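ABC transporter, substrate binding protein (Polyamine) (Agrobacterium tumefaciens, PDB 4EUO) binds gamma-aminobutyric acid (GABA) in the periplasm and, as a solute-binding protein of an ABC transporter, probably delivers it for uptake. Local coordinates at residues A[2-8]-A[32-38]; A[71-76]-A[228-234]; A[84-90]-A[265-269]. All blocks are in the same frame, centred on the assembly; numbering follows the deposited sequence.

Contact 1 and contact 2 both reach the same sheet and touch each other, Phe5 CE1 lying 4.0 Å from Leu228 CD2, whereas contact 3 stands apart, its nearest atoms about 7 Å from contact 2 and about 11 Å from contact 1. The first pairs two parallel strands side by side and carries a wall of the ligand pocket. Contact 2 is the most buried; it fastens the end of strand 215-229 to the loop after helix 61-67, and a carboxylate and two waters satisfy backbone groups there. Contact 3 joins two loops, partly at the surface, where two backbone bonds are joined by salt bridges and Asx turns.

Contact 1 of 3, residues A[2-8]-A[32-38]; sequences DLVFSSW and VLQDGPT. With ABU (gamma-amino-butanoic acid), chain E.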
loop_
_atom_site.group_PDB
_atom_site.type_symbol
_atom_site.label_atom_id
_atom_site.label_comp_id
_atom_site.label_asym_id
_atom_site.label_seq_id
_atom_site.Cartn_x
_atom_site.Cartn_y
_atom_site.Cartn_z
ATOM N N ASP A 2 -10.822 -7.924 -23.629
ATOM C CA ASP A 2 -10.681 -6.890 -22.607
ATOM C C ASP A 2 -9.544 -7.218 -21.661
ATOM O O ASP A 2 -9.288 -8.401 -21.402
ATOM C CB ASP A 2 -11.965 -6.778 -21.798
ATOM C CG ASP A 2 -13.186 -6.467 -22.639
ATOM O OD1 ASP A 2 -13.059 -5.681 -23.596
ATOM O OD2 ASP A 2 -14.271 -6.987 -22.316
ATOM N N LEU A 3 -8.917 -6.185 -21.090
ATOM C CA LEU A 3 -7.853 -6.393 -20.108
ATOM C C LEU A 3 -8.470 -6.223 -18.729
ATOM O O LEU A 3 -9.273 -5.316 -18.541
ATOM C CB LEU A 3 -6.758 -5.339 -20.331
ATOM C CG LEU A 3 -5.560 -5.459 -19.424
ATOM C CD1 LEU A 3 -4.408 -6.035 -20.148
ATOM C CD2 LEU A 3 -5.197 -4.110 -18.830
ATOM N N VAL A 4 -8.076 -7.073 -17.759
ATOM C CA VAL A 4 -8.597 -6.981 -16.406
ATOM C C VAL A 4 -7.493 -6.481 -15.452
ATOM O O VAL A 4 -6.411 -7.068 -15.395
ATOM C CB VAL A 4 -9.166 -8.318 -15.913
ATOM C CG1 VAL A 4 -9.630 -8.207 -14.465
ATOM C CG2 VAL A 4 -10.322 -8.803 -16.807
ATOM N N PHE A 5 -7.810 -5.408 -14.733
ATOM C CA PHE A 5 -6.932 -4.801 -13.730
ATOM C C PHE A 5 -7.467 -5.051 -12.353
ATOM O O PHE A 5 -8.617 -4.736 -12.087
ATOM C CB PHE A 5 -6.791 -3.298 -14.020
ATOM C CG PHE A 5 -5.998 -2.539 -12.974
ATOM C CD1 PHE A 5 -4.640 -2.763 -12.811
ATOM C CD2 PHE A 5 -6.618 -1.627 -12.143
ATOM C CE1 PHE A 5 -3.908 -2.064 -11.846
ATOM C CE2 PHE A 5 -5.877 -0.934 -11.172
ATOM C CZ PHE A 5 -4.532 -1.145 -11.055
ATOM N N SER A 6 -6.639 -5.672 -11.487
ATOM C CA SER A 6 -7.024 -5.936 -10.104
ATOM C C SER A 6 -6.281 -5.006 -9.169
ATOM O O SER A 6 -5.062 -4.855 -9.277
ATOM C CB SER A 6 -6.685 -7.373 -9.720
ATOM O OG SER A 6 -6.939 -7.616 -8.342
ATOM N N SER A 7 -6.999 -4.420 -8.225
ATOM C CA SER A 7 -6.389 -3.536 -7.230
ATOM C C SER A 7 -7.143 -3.661 -5.906
ATOM O O SER A 7 -7.824 -4.665 -5.673
ATOM C CB SER A 7 -6.239 -2.113 -7.772
ATOM O OG SER A 7 -5.454 -1.336 -6.880
ATOM N N TRP A 8 -7.010 -2.671 -5.029
ATOM C CA TRP A 8 -7.400 -2.781 -3.655
ATOM C C TRP A 8 -8.802 -2.297 -3.362
ATOM O O TRP A 8 -9.173 -2.177 -2.192
ATOM C CB TRP A 8 -6.334 -2.037 -2.808
ATOM C CG TRP A 8 -4.992 -2.686 -2.970
ATOM C CD1 TRP A 8 -4.069 -2.434 -3.949
ATOM C CD2 TRP A 8 -4.475 -3.775 -2.204
ATOM N NE1 TRP A 8 -3.017 -3.310 -3.846
ATOM C CE2 TRP A 8 -3.244 -4.160 -2.794
ATOM C CE3 TRP A 8 -4.958 -4.508 -1.101
ATOM C CZ2 TRP A 8 -2.453 -5.193 -2.275
ATOM C CZ3 TRP A 8 -4.185 -5.557 -0.611
ATOM C CH2 TRP A 8 -2.935 -5.868 -1.176
ATOM N N VAL A 32 -10.617 -1.664 -20.438
ATOM C CA VAL A 32 -10.117 -2.109 -19.139
ATOM C C VAL A 32 -11.288 -2.426 -18.247
ATOM O O VAL A 32 -12.173 -1.581 -18.047
ATOM C CB VAL A 32 -9.190 -1.059 -18.473
ATOM C CG1 VAL A 32 -8.732 -1.531 -17.079
ATOM C CG2 VAL A 32 -7.992 -0.753 -19.355
ATOM N N LEU A 33 -11.266 -3.620 -17.637
ATOM C CA LEU A 33 -12.273 -4.024 -16.679
ATOM C C LEU A 33 -11.645 -4.066 -15.277
ATOM O O LEU A 33 -10.463 -4.386 -15.158
ATOM C CB LEU A 33 -12.833 -5.405 -17.038
ATOM C CG LEU A 33 -13.493 -5.521 -18.421
ATOM C CD1 LEU A 33 -13.952 -6.942 -18.665
ATOM C CD2 LEU A 33 -14.661 -4.549 -18.578
ATOM N N GLN A 34 -12.426 -3.759 -14.255
ATOM C CA GLN A 34 -11.906 -3.743 -12.883
ATOM C C GLN A 34 -12.240 -5.017 -12.159
ATOM O O GLN A 34 -13.382 -5.488 -12.229
ATOM C CB GLN A 34 -12.501 -2.559 -12.079
ATOM C CG GLN A 34 -12.312 -1.184 -12.723
ATOM C CD GLN A 34 -10.846 -0.822 -12.806
ATOM O OE1 GLN A 34 -10.046 -1.140 -11.892
ATOM N NE2 GLN A 34 -10.428 -0.275 -13.923
ATOM N N ASP A 35 -11.295 -5.542 -11.390
ATOM C CA ASP A 35 -11.561 -6.659 -10.525
ATOM C C ASP A 35 -10.734 -6.537 -9.234
ATOM O O ASP A 35 -9.964 -5.589 -9.042
ATOM C CB ASP A 35 -11.365 -8.025 -11.229
ATOM C CG ASP A 35 -12.087 -9.216 -10.573
ATOM O OD1 ASP A 35 -12.869 -8.999 -9.628
ATOM O OD2 ASP A 35 -11.832 -10.358 -10.986
ATOM N N GLY A 36 -10.916 -7.490 -8.345
ATOM C CA GLY A 36 -10.250 -7.524 -7.068
ATOM C C GLY A 36 -11.232 -7.817 -5.952
ATOM O O GLY A 36 -12.345 -8.307 -6.202
ATOM N N PRO A 37 -10.856 -7.520 -4.717
ATOM C CA PRO A 37 -9.574 -6.904 -4.327
ATOM C C PRO A 37 -8.376 -7.831 -4.479
ATOM O O PRO A 37 -8.484 -9.058 -4.391
ATOM C CB PRO A 37 -9.814 -6.524 -2.868
ATOM C CG PRO A 37 -10.749 -7.627 -2.385
ATOM C CD PRO A 37 -11.702 -7.812 -3.539
ATOM N N THR A 38 -7.190 -7.235 -4.647
ATOM C CA THR A 38 -5.981 -8.027 -4.736
ATOM C C THR A 38 -5.940 -9.008 -3.593
ATOM O O THR A 38 -6.099 -8.630 -2.426
ATOM C CB THR A 38 -4.764 -7.135 -4.720
ATOM O OG1 THR A 38 -4.847 -6.367 -5.921
ATOM C CG2 THR A 38 -3.431 -7.925 -4.673
HETATM N N ABU E . -1.028 -1.596 -0.539
HETATM C CD ABU E . -1.506 -0.212 -0.426
HETATM C CB ABU E . -2.945 -0.081 -0.861
HETATM C CG ABU E . -3.367 1.344 -0.754
HETATM C C ABU E . -4.831 1.617 -1.029
HETATM O O ABU E . -5.331 2.774 -0.601
HETATM O OXT ABU E . -5.639 0.725 -1.549
#
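Thr38 lies against one face of the Trp8 indole, its CB 3.9 Å from the centroid of the six-membered ring in a CH-pi contact, while the bound GABA occupies the opposite face. A broad, rigid indole suits this place, since one ring can pack on protein and ligand at once. With CG2 anti to the backbone N and OG1 beside it (chi1 -65°), Thr38 offers its methyl to Trp8 CZ2 at 3.8 Å and leaves the hydroxyl mainly to the main-chain oxygen of Asp58. Trp8 NE1 bonds to the Asp58 carboxylate, which helps fix the turn of the indole.

Behind the pocket, strands 3-6 and 32-35 run parallel. Leu33 N donates to Leu3 O at 2.8 Å and Phe5 N to Leu33 O at 2.9 Å, and the ladder continues from Asp35 N to Phe5 O. Beyond it, Gly36 adopts backbone angles that would jam any side chain, a cis peptide leads into Pro37, and Thr38 N reaches Ser7 O at 2.8 Å. The face bearing Leu3, Phe5 and Val32 is buried: Phe5 CB meets Val32 CG1 at 4.0 Å, and Phe243 of helix 237-247 covers them.

The face bearing Val4 and Leu33 is more open to solvent at its outer end, where exposed Leu33 lays CD1 beside Asp2 CB; nearer the ligand, Ser6 is buried against Trp54. Helix 10-28 connects the two parallel strands in a beta-alpha-beta crossover, with the ligand site beyond the strands' C-terminal ends, as in periplasmic binding proteins.

Contact 2 of 3, residues A[71-76]-A[228-234]; sequences GLLEKL and LVVPKGT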
loop_
_atom_site.group_PDB
_atom_site.type_symbol
_atom_site.label_atom_id
_atom_site.label_comp_id
_atom_site.label_asym_id
_atom_site.label_seq_id
_atom_site.Cartn_x
_atom_site.Cartn_y
_atom_site.Cartn_z
ATOM N N GLY A 71 7.431 -18.538 -9.531
ATOM C CA GLY A 71 6.722 -18.895 -10.755
ATOM C C GLY A 71 5.335 -18.288 -10.857
ATOM O O GLY A 71 4.495 -18.788 -11.604
ATOM N N LEU A 72 5.062 -17.202 -10.085
ATOM C CA LEU A 72 3.732 -16.609 -10.083
ATOM C C LEU A 72 3.506 -15.543 -11.121
ATOM O O LEU A 72 2.355 -15.222 -11.416
ATOM C CB LEU A 72 3.446 -16.034 -8.682
ATOM C CG LEU A 72 3.308 -17.086 -7.575
ATOM C CD1 LEU A 72 3.575 -16.466 -6.192
ATOM C CD2 LEU A 72 1.936 -17.731 -7.600
ATOM N N LEU A 73 4.592 -14.961 -11.647
ATOM C CA LEU A 73 4.567 -13.795 -12.494
ATOM C C LEU A 73 5.258 -13.931 -13.825
ATOM O O LEU A 73 6.292 -14.597 -13.900
ATOM C CB LEU A 73 5.221 -12.583 -11.746
ATOM C CG LEU A 73 4.645 -12.271 -10.348
ATOM C CD1 LEU A 73 5.395 -11.067 -9.728
ATOM C CD2 LEU A 73 3.134 -11.964 -10.407
ATOM N N GLU A 74 4.786 -13.180 -14.810
ATOM C CA GLU A 74 5.491 -13.071 -16.073
ATOM C C GLU A 74 6.631 -12.109 -15.863
ATOM O O GLU A 74 6.486 -11.090 -15.152
ATOM C CB GLU A 74 4.587 -12.433 -17.121
ATOM C CG GLU A 74 3.397 -13.285 -17.547
ATOM C CD GLU A 74 3.696 -14.541 -18.343
ATOM O OE1 GLU A 74 4.858 -14.740 -18.767
ATOM O OE2 GLU A 74 2.758 -15.356 -18.491
ATOM N N LYS A 75 7.774 -12.364 -16.542
ATOM C CA LYS A 75 8.849 -11.394 -16.530
ATOM C C LYS A 75 8.312 -10.218 -17.327
ATOM O O LYS A 75 7.612 -10.398 -18.342
ATOM C CB LYS A 75 10.107 -11.964 -17.220
ATOM C CG LYS A 75 10.949 -12.812 -16.286
ATOM C CD LYS A 75 12.257 -13.257 -16.929
ATOM C CE LYS A 75 13.066 -14.166 -16.035
ATOM N NZ LYS A 75 13.786 -13.410 -14.977
ATOM N N LEU A 76 8.576 -8.995 -16.865
ATOM C CA LEU A 76 8.071 -7.843 -17.599
ATOM C C LEU A 76 8.873 -7.602 -18.891
ATOM O O LEU A 76 10.079 -7.876 -18.938
ATOM C CB LEU A 76 8.067 -6.565 -16.739
ATOM C CG LEU A 76 7.121 -6.562 -15.524
ATOM C CD1 LEU A 76 7.054 -5.166 -14.939
ATOM C CD2 LEU A 76 5.697 -7.024 -15.875
ATOM N N LEU A 228 3.132 -2.961 -9.903
ATOM C CA LEU A 228 2.273 -3.588 -10.928
ATOM C C LEU A 228 2.989 -4.823 -11.420
ATOM O O LEU A 228 4.194 -4.797 -11.698
ATOM C CB LEU A 228 1.997 -2.656 -12.100
ATOM C CG LEU A 228 1.284 -1.375 -11.733
ATOM C CD1 LEU A 228 1.049 -0.526 -12.966
ATOM C CD2 LEU A 228 -0.069 -1.634 -11.003
ATOM N N VAL A 229 2.232 -5.947 -11.456
ATOM C CA VAL A 229 2.720 -7.243 -11.904
ATOM C C VAL A 229 1.723 -7.878 -12.845
ATOM O O VAL A 229 0.564 -7.457 -12.923
ATOM C CB VAL A 229 3.021 -8.173 -10.713
ATOM C CG1 VAL A 229 4.072 -7.557 -9.803
ATOM C CG2 VAL A 229 1.759 -8.508 -9.910
ATOM N N VAL A 230 2.214 -8.904 -13.559
ATOM C CA VAL A 230 1.406 -9.633 -14.532
ATOM C C VAL A 230 1.420 -11.096 -14.159
ATOM O O VAL A 230 2.460 -11.732 -14.230
ATOM C CB VAL A 230 1.999 -9.423 -15.940
ATOM C CG1 VAL A 230 1.200 -10.235 -16.970
ATOM C CG2 VAL A 230 2.008 -7.955 -16.320
ATOM N N PRO A 231 0.281 -11.654 -13.722
ATOM C CA PRO A 231 0.296 -13.074 -13.331
ATOM C C PRO A 231 0.712 -14.017 -14.462
ATOM O O PRO A 231 0.286 -13.820 -15.608
ATOM C CB PRO A 231 -1.134 -13.339 -12.868
ATOM C CG PRO A 231 -1.624 -11.989 -12.426
ATOM C CD PRO A 231 -1.013 -11.028 -13.440
ATOM N N LYS A 232 1.493 -15.033 -14.128
ATOM C CA LYS A 232 1.978 -16.018 -15.093
ATOM C C LYS A 232 0.801 -16.788 -15.696
ATOM O O LYS A 232 0.041 -17.448 -14.980
ATOM C CB LYS A 232 2.916 -16.983 -14.379
ATOM C CG LYS A 232 3.606 -17.949 -15.380
ATOM C CD LYS A 232 4.946 -18.456 -14.894
ATOM C CE LYS A 232 5.763 -19.074 -16.007
ATOM N NZ LYS A 232 6.436 -18.046 -16.845
ATOM N N GLY A 233 0.678 -16.692 -17.021
ATOM C CA GLY A 233 -0.415 -17.350 -17.732
ATOM C C GLY A 233 -1.510 -16.435 -18.215
ATOM O O GLY A 233 -2.517 -16.915 -18.742
ATOM N N THR A 234 -1.374 -15.107 -18.029
ATOM C CA THR A 234 -2.342 -14.160 -18.574
ATOM C C THR A 234 -2.545 -14.471 -20.066
ATOM O O THR A 234 -1.563 -14.795 -20.758
ATOM C CB THR A 234 -1.843 -12.701 -18.443
ATOM O OG1 THR A 234 -2.692 -11.821 -19.208
ATOM C CG2 THR A 234 -0.386 -12.540 -18.898
HETATM O O HOH W 1 4.916 -9.610 -13.472
HETATM O O HOH W 2 1.002 -15.562 -20.692
#
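Leu73 and Pro231 form a single backbone bridge, beside which a type II beta turn, Pro231 to Thr234, carries the chain away from strand 215-229; Thr234 N closes the turn by donating to Pro231 O. Two nearly straight bonds flank the bridge. Lys232 N donates to Leu72 O at 2.9 Å, and Glu74 N donates to Val230 O at 2.8 Å. Gly71, with its positive phi, ends helix 61-67 in a Schellman motif, after which the chain runs on to the bridge.

The buried carboxylate of Glu74 is well supplied with partners. The side chain bends at CG (chi2 -69°), folding OE2 back over the turn, where Gly233 N meets it on the anti side at 2.9 Å. Glycine suits that corner because its backbone angles would press a side chain against the preceding carbonyl. A water bridges Glu74 OE2 to Thr234 O, while Glu74 OE1 makes a salt bridge with Lys237. Lys232 NZ stays too far from OE1 for a second bridge, though its positive charge probably adds to the stabilisation of the carboxylate. The hydroxyl of Thr234 is engaged with Asp55 and with the backbone N of Asn236.

Branched aliphatic side chains pack beside the polar groups. Both methyls of Leu73 straddle Val229, CD2 approaching its CG2 to 3.8 Å, and Leu76 CD2 meets Val230 CG2 at the same distance, next to helix 237-247. One further water lies between the two backbones, taking the hydrogen of Val230 N at 2.8 Å and lying 2.7 Å from Glu74 O, to which it probably donates.

Contact 3 of 3, residues A[84-90]-A[265-269]; sequences TKLDPRF and VNIES. With GOL (glycerol), chain C.
The loop between helix 61-67 and strand 96-107 meets the loop between helix 250-260 and helix 275-278 through a single backbone bridge, Leu86 with Asn266, and each loop is shaped by an Asx turn. Across the bridge Ile267 N donates to Lys85 O at 2.9 Å, and Asp87 N donates to Val265 O.

Lys85 stretches out along the surface, extended beyond CG, and crosses Glu268. It forms a salt bridge whose hydrogen bond, 3.2 Å from Lys85 NZ to Glu268 OE1, is weak, and the aliphatic CD and CE lie against the same carboxylate, a use that a long, flexible lysine allows. A glycerol, probably from the crystallisation liquor, bonds to both Lys85 NZ and Asn266 ND2. Asn266 ND2 also bonds to Thr248 O, and its OD1 accepts from Glu268 N at 2.8 Å in the carbonyl plane.

On the more buried side, Val265 CB packs on Asp87 CB at 3.9 Å, and its CG1 approaches Phe90 CD2, near Tyr100 of strand 96-107. CG of Asp87 stands anti to its own nitrogen (chi1 -169°), bringing the carboxylate edge-on to Arg89: OD2 takes NH2 at 2.7 Å and OD1 takes NE, both through syn lone pairs. OD1 also accepts Arg89 N. Aspartate's short chain suits both tasks. Two Asx turns, at Asp87 and Asn266, the latter starting a type I beta turn to Ser269, thus flank the bridge.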
loop_
_atom_site.group_PDB
_atom_site.type_symbol
_atom_site.label_atom_id
_atom_site.label_comp_id
_atom_site.label_asym_id
_atom_site.label_seq_id
_atom_site.Cartn_x
_atom_site.Cartn_y
_atom_site.Cartn_z
ATOM N N THR A 84 13.519 3.935 -17.811
ATOM C CA THR A 84 14.308 5.172 -17.640
ATOM C C THR A 84 13.715 6.261 -16.793
ATOM O O THR A 84 14.474 7.037 -16.241
ATOM C CB THR A 84 14.920 5.695 -18.942
ATOM O OG1 THR A 84 13.911 6.234 -19.767
ATOM C CG2 THR A 84 15.749 4.642 -19.680
ATOM N N LYS A 85 12.383 6.329 -16.657
ATOM C CA LYS A 85 11.783 7.361 -15.832
ATOM C C LYS A 85 11.119 6.788 -14.596
ATOM O O LYS A 85 10.517 7.550 -13.838
ATOM C CB LYS A 85 10.806 8.184 -16.645
ATOM C CG LYS A 85 11.538 9.033 -17.687
ATOM C CD LYS A 85 10.596 9.759 -18.599
ATOM C CE LYS A 85 11.340 10.303 -19.796
ATOM N NZ LYS A 85 10.422 10.978 -20.747
ATOM N N LEU A 86 11.281 5.476 -14.352
ATOM C CA LEU A 86 10.594 4.831 -13.226
ATOM C C LEU A 86 11.412 4.826 -11.968
ATOM O O LEU A 86 12.631 4.644 -12.016
ATOM C CB LEU A 86 10.174 3.395 -13.613
ATOM C CG LEU A 86 9.360 3.318 -14.904
ATOM C CD1 LEU A 86 8.859 1.911 -15.159
ATOM C CD2 LEU A 86 8.195 4.333 -14.899
ATOM N N ASP A 87 10.744 4.953 -10.806
ATOM C CA ASP A 87 11.424 4.968 -9.533
ATOM C C ASP A 87 12.289 3.727 -9.441
ATOM O O ASP A 87 11.780 2.605 -9.474
ATOM C CB ASP A 87 10.403 5.034 -8.384
ATOM C CG ASP A 87 11.024 5.308 -7.043
ATOM O OD1 ASP A 87 12.039 4.671 -6.723
ATOM O OD2 ASP A 87 10.380 6.027 -6.233
ATOM N N PRO A 88 13.632 3.875 -9.396
ATOM C CA PRO A 88 14.490 2.688 -9.460
ATOM C C PRO A 88 14.444 1.766 -8.268
ATOM O O PRO A 88 14.912 0.642 -8.357
ATOM C CB PRO A 88 15.889 3.283 -9.710
ATOM C CG PRO A 88 15.813 4.616 -9.091
ATOM C CD PRO A 88 14.426 5.122 -9.347
ATOM N N ARG A 89 13.836 2.225 -7.146
ATOM C CA ARG A 89 13.779 1.396 -5.953
ATOM C C ARG A 89 12.812 0.230 -6.100
ATOM O O ARG A 89 12.884 -0.710 -5.325
ATOM C CB ARG A 89 13.336 2.217 -4.735
ATOM C CG ARG A 89 14.413 3.222 -4.322
ATOM C CD ARG A 89 13.903 4.233 -3.315
ATOM N NE ARG A 89 12.884 5.094 -3.885
ATOM C CZ ARG A 89 12.345 6.129 -3.261
ATOM N NH1 ARG A 89 12.772 6.482 -2.052
ATOM N NH2 ARG A 89 11.386 6.827 -3.838
ATOM N N PHE A 90 11.879 0.349 -7.053
ATOM C CA PHE A 90 10.806 -0.626 -7.183
ATOM C C PHE A 90 10.746 -1.379 -8.494
ATOM O O PHE A 90 9.713 -1.973 -8.817
ATOM C CB PHE A 90 9.469 0.075 -6.877
ATOM C CG PHE A 90 9.535 0.991 -5.680
ATOM C CD1 PHE A 90 9.923 0.504 -4.436
ATOM C CD2 PHE A 90 9.275 2.345 -5.812
ATOM C CE1 PHE A 90 10.055 1.378 -3.336
ATOM C CE2 PHE A 90 9.399 3.206 -4.720
ATOM C CZ PHE A 90 9.802 2.717 -3.505
ATOM N N VAL A 265 5.505 7.351 -8.924
ATOM C CA VAL A 265 6.710 6.546 -9.099
ATOM C C VAL A 265 7.278 6.668 -10.503
ATOM O O VAL A 265 7.946 5.776 -11.004
ATOM C CB VAL A 265 6.537 5.087 -8.602
ATOM C CG1 VAL A 265 6.450 5.071 -7.058
ATOM C CG2 VAL A 265 5.293 4.454 -9.222
ATOM N N ASN A 266 7.023 7.837 -11.112
ATOM C CA ASN A 266 7.639 8.283 -12.363
ATOM C C ASN A 266 8.297 9.593 -11.948
ATOM O O ASN A 266 7.640 10.463 -11.356
ATOM C CB ASN A 266 6.633 8.485 -13.473
ATOM C CG ASN A 266 7.331 8.877 -14.767
ATOM O OD1 ASN A 266 8.024 9.906 -14.816
ATOM N ND2 ASN A 266 7.189 8.075 -15.812
ATOM N N ILE A 267 9.592 9.725 -12.237
ATOM C CA ILE A 267 10.386 10.892 -11.835
ATOM C C ILE A 267 10.049 12.178 -12.555
ATOM O O ILE A 267 10.460 13.248 -12.082
ATOM C CB ILE A 267 11.877 10.542 -11.884
ATOM C CG1 ILE A 267 12.385 10.486 -13.360
ATOM C CG2 ILE A 267 12.111 9.225 -11.119
ATOM C CD1 ILE A 267 13.672 9.770 -13.548
ATOM N N GLU A 268 9.248 12.107 -13.608
ATOM C CA GLU A 268 8.839 13.314 -14.325
ATOM C C GLU A 268 7.398 13.703 -14.042
ATOM O O GLU A 268 6.854 14.581 -14.715
ATOM C CB GLU A 268 9.121 13.168 -15.823
ATOM C CG GLU A 268 10.600 12.911 -16.065
ATOM C CD GLU A 268 11.146 13.097 -17.460
ATOM O OE1 GLU A 268 10.348 13.170 -18.421
ATOM O OE2 GLU A 268 12.392 13.119 -17.592
ATOM N N SER A 269 6.757 13.073 -13.019
ATOM C CA SER A 269 5.367 13.365 -12.672
ATOM C C SER A 269 5.168 14.599 -11.790
ATOM O O SER A 269 4.199 15.316 -11.997
ATOM C CB SER A 269 4.730 12.176 -11.966
ATOM O OG SER A 269 4.652 11.091 -12.865
HETATM C C1 GOL C . 5.621 10.371 -20.743
HETATM O O1 GOL C . 4.546 9.753 -21.433
HETATM C C2 GOL C . 6.695 9.366 -20.408
HETATM O O2 GOL C . 7.945 9.845 -20.907
HETATM C C3 GOL C . 6.778 9.221 -18.910
HETATM O O3 GOL C . 7.720 8.235 -18.538
#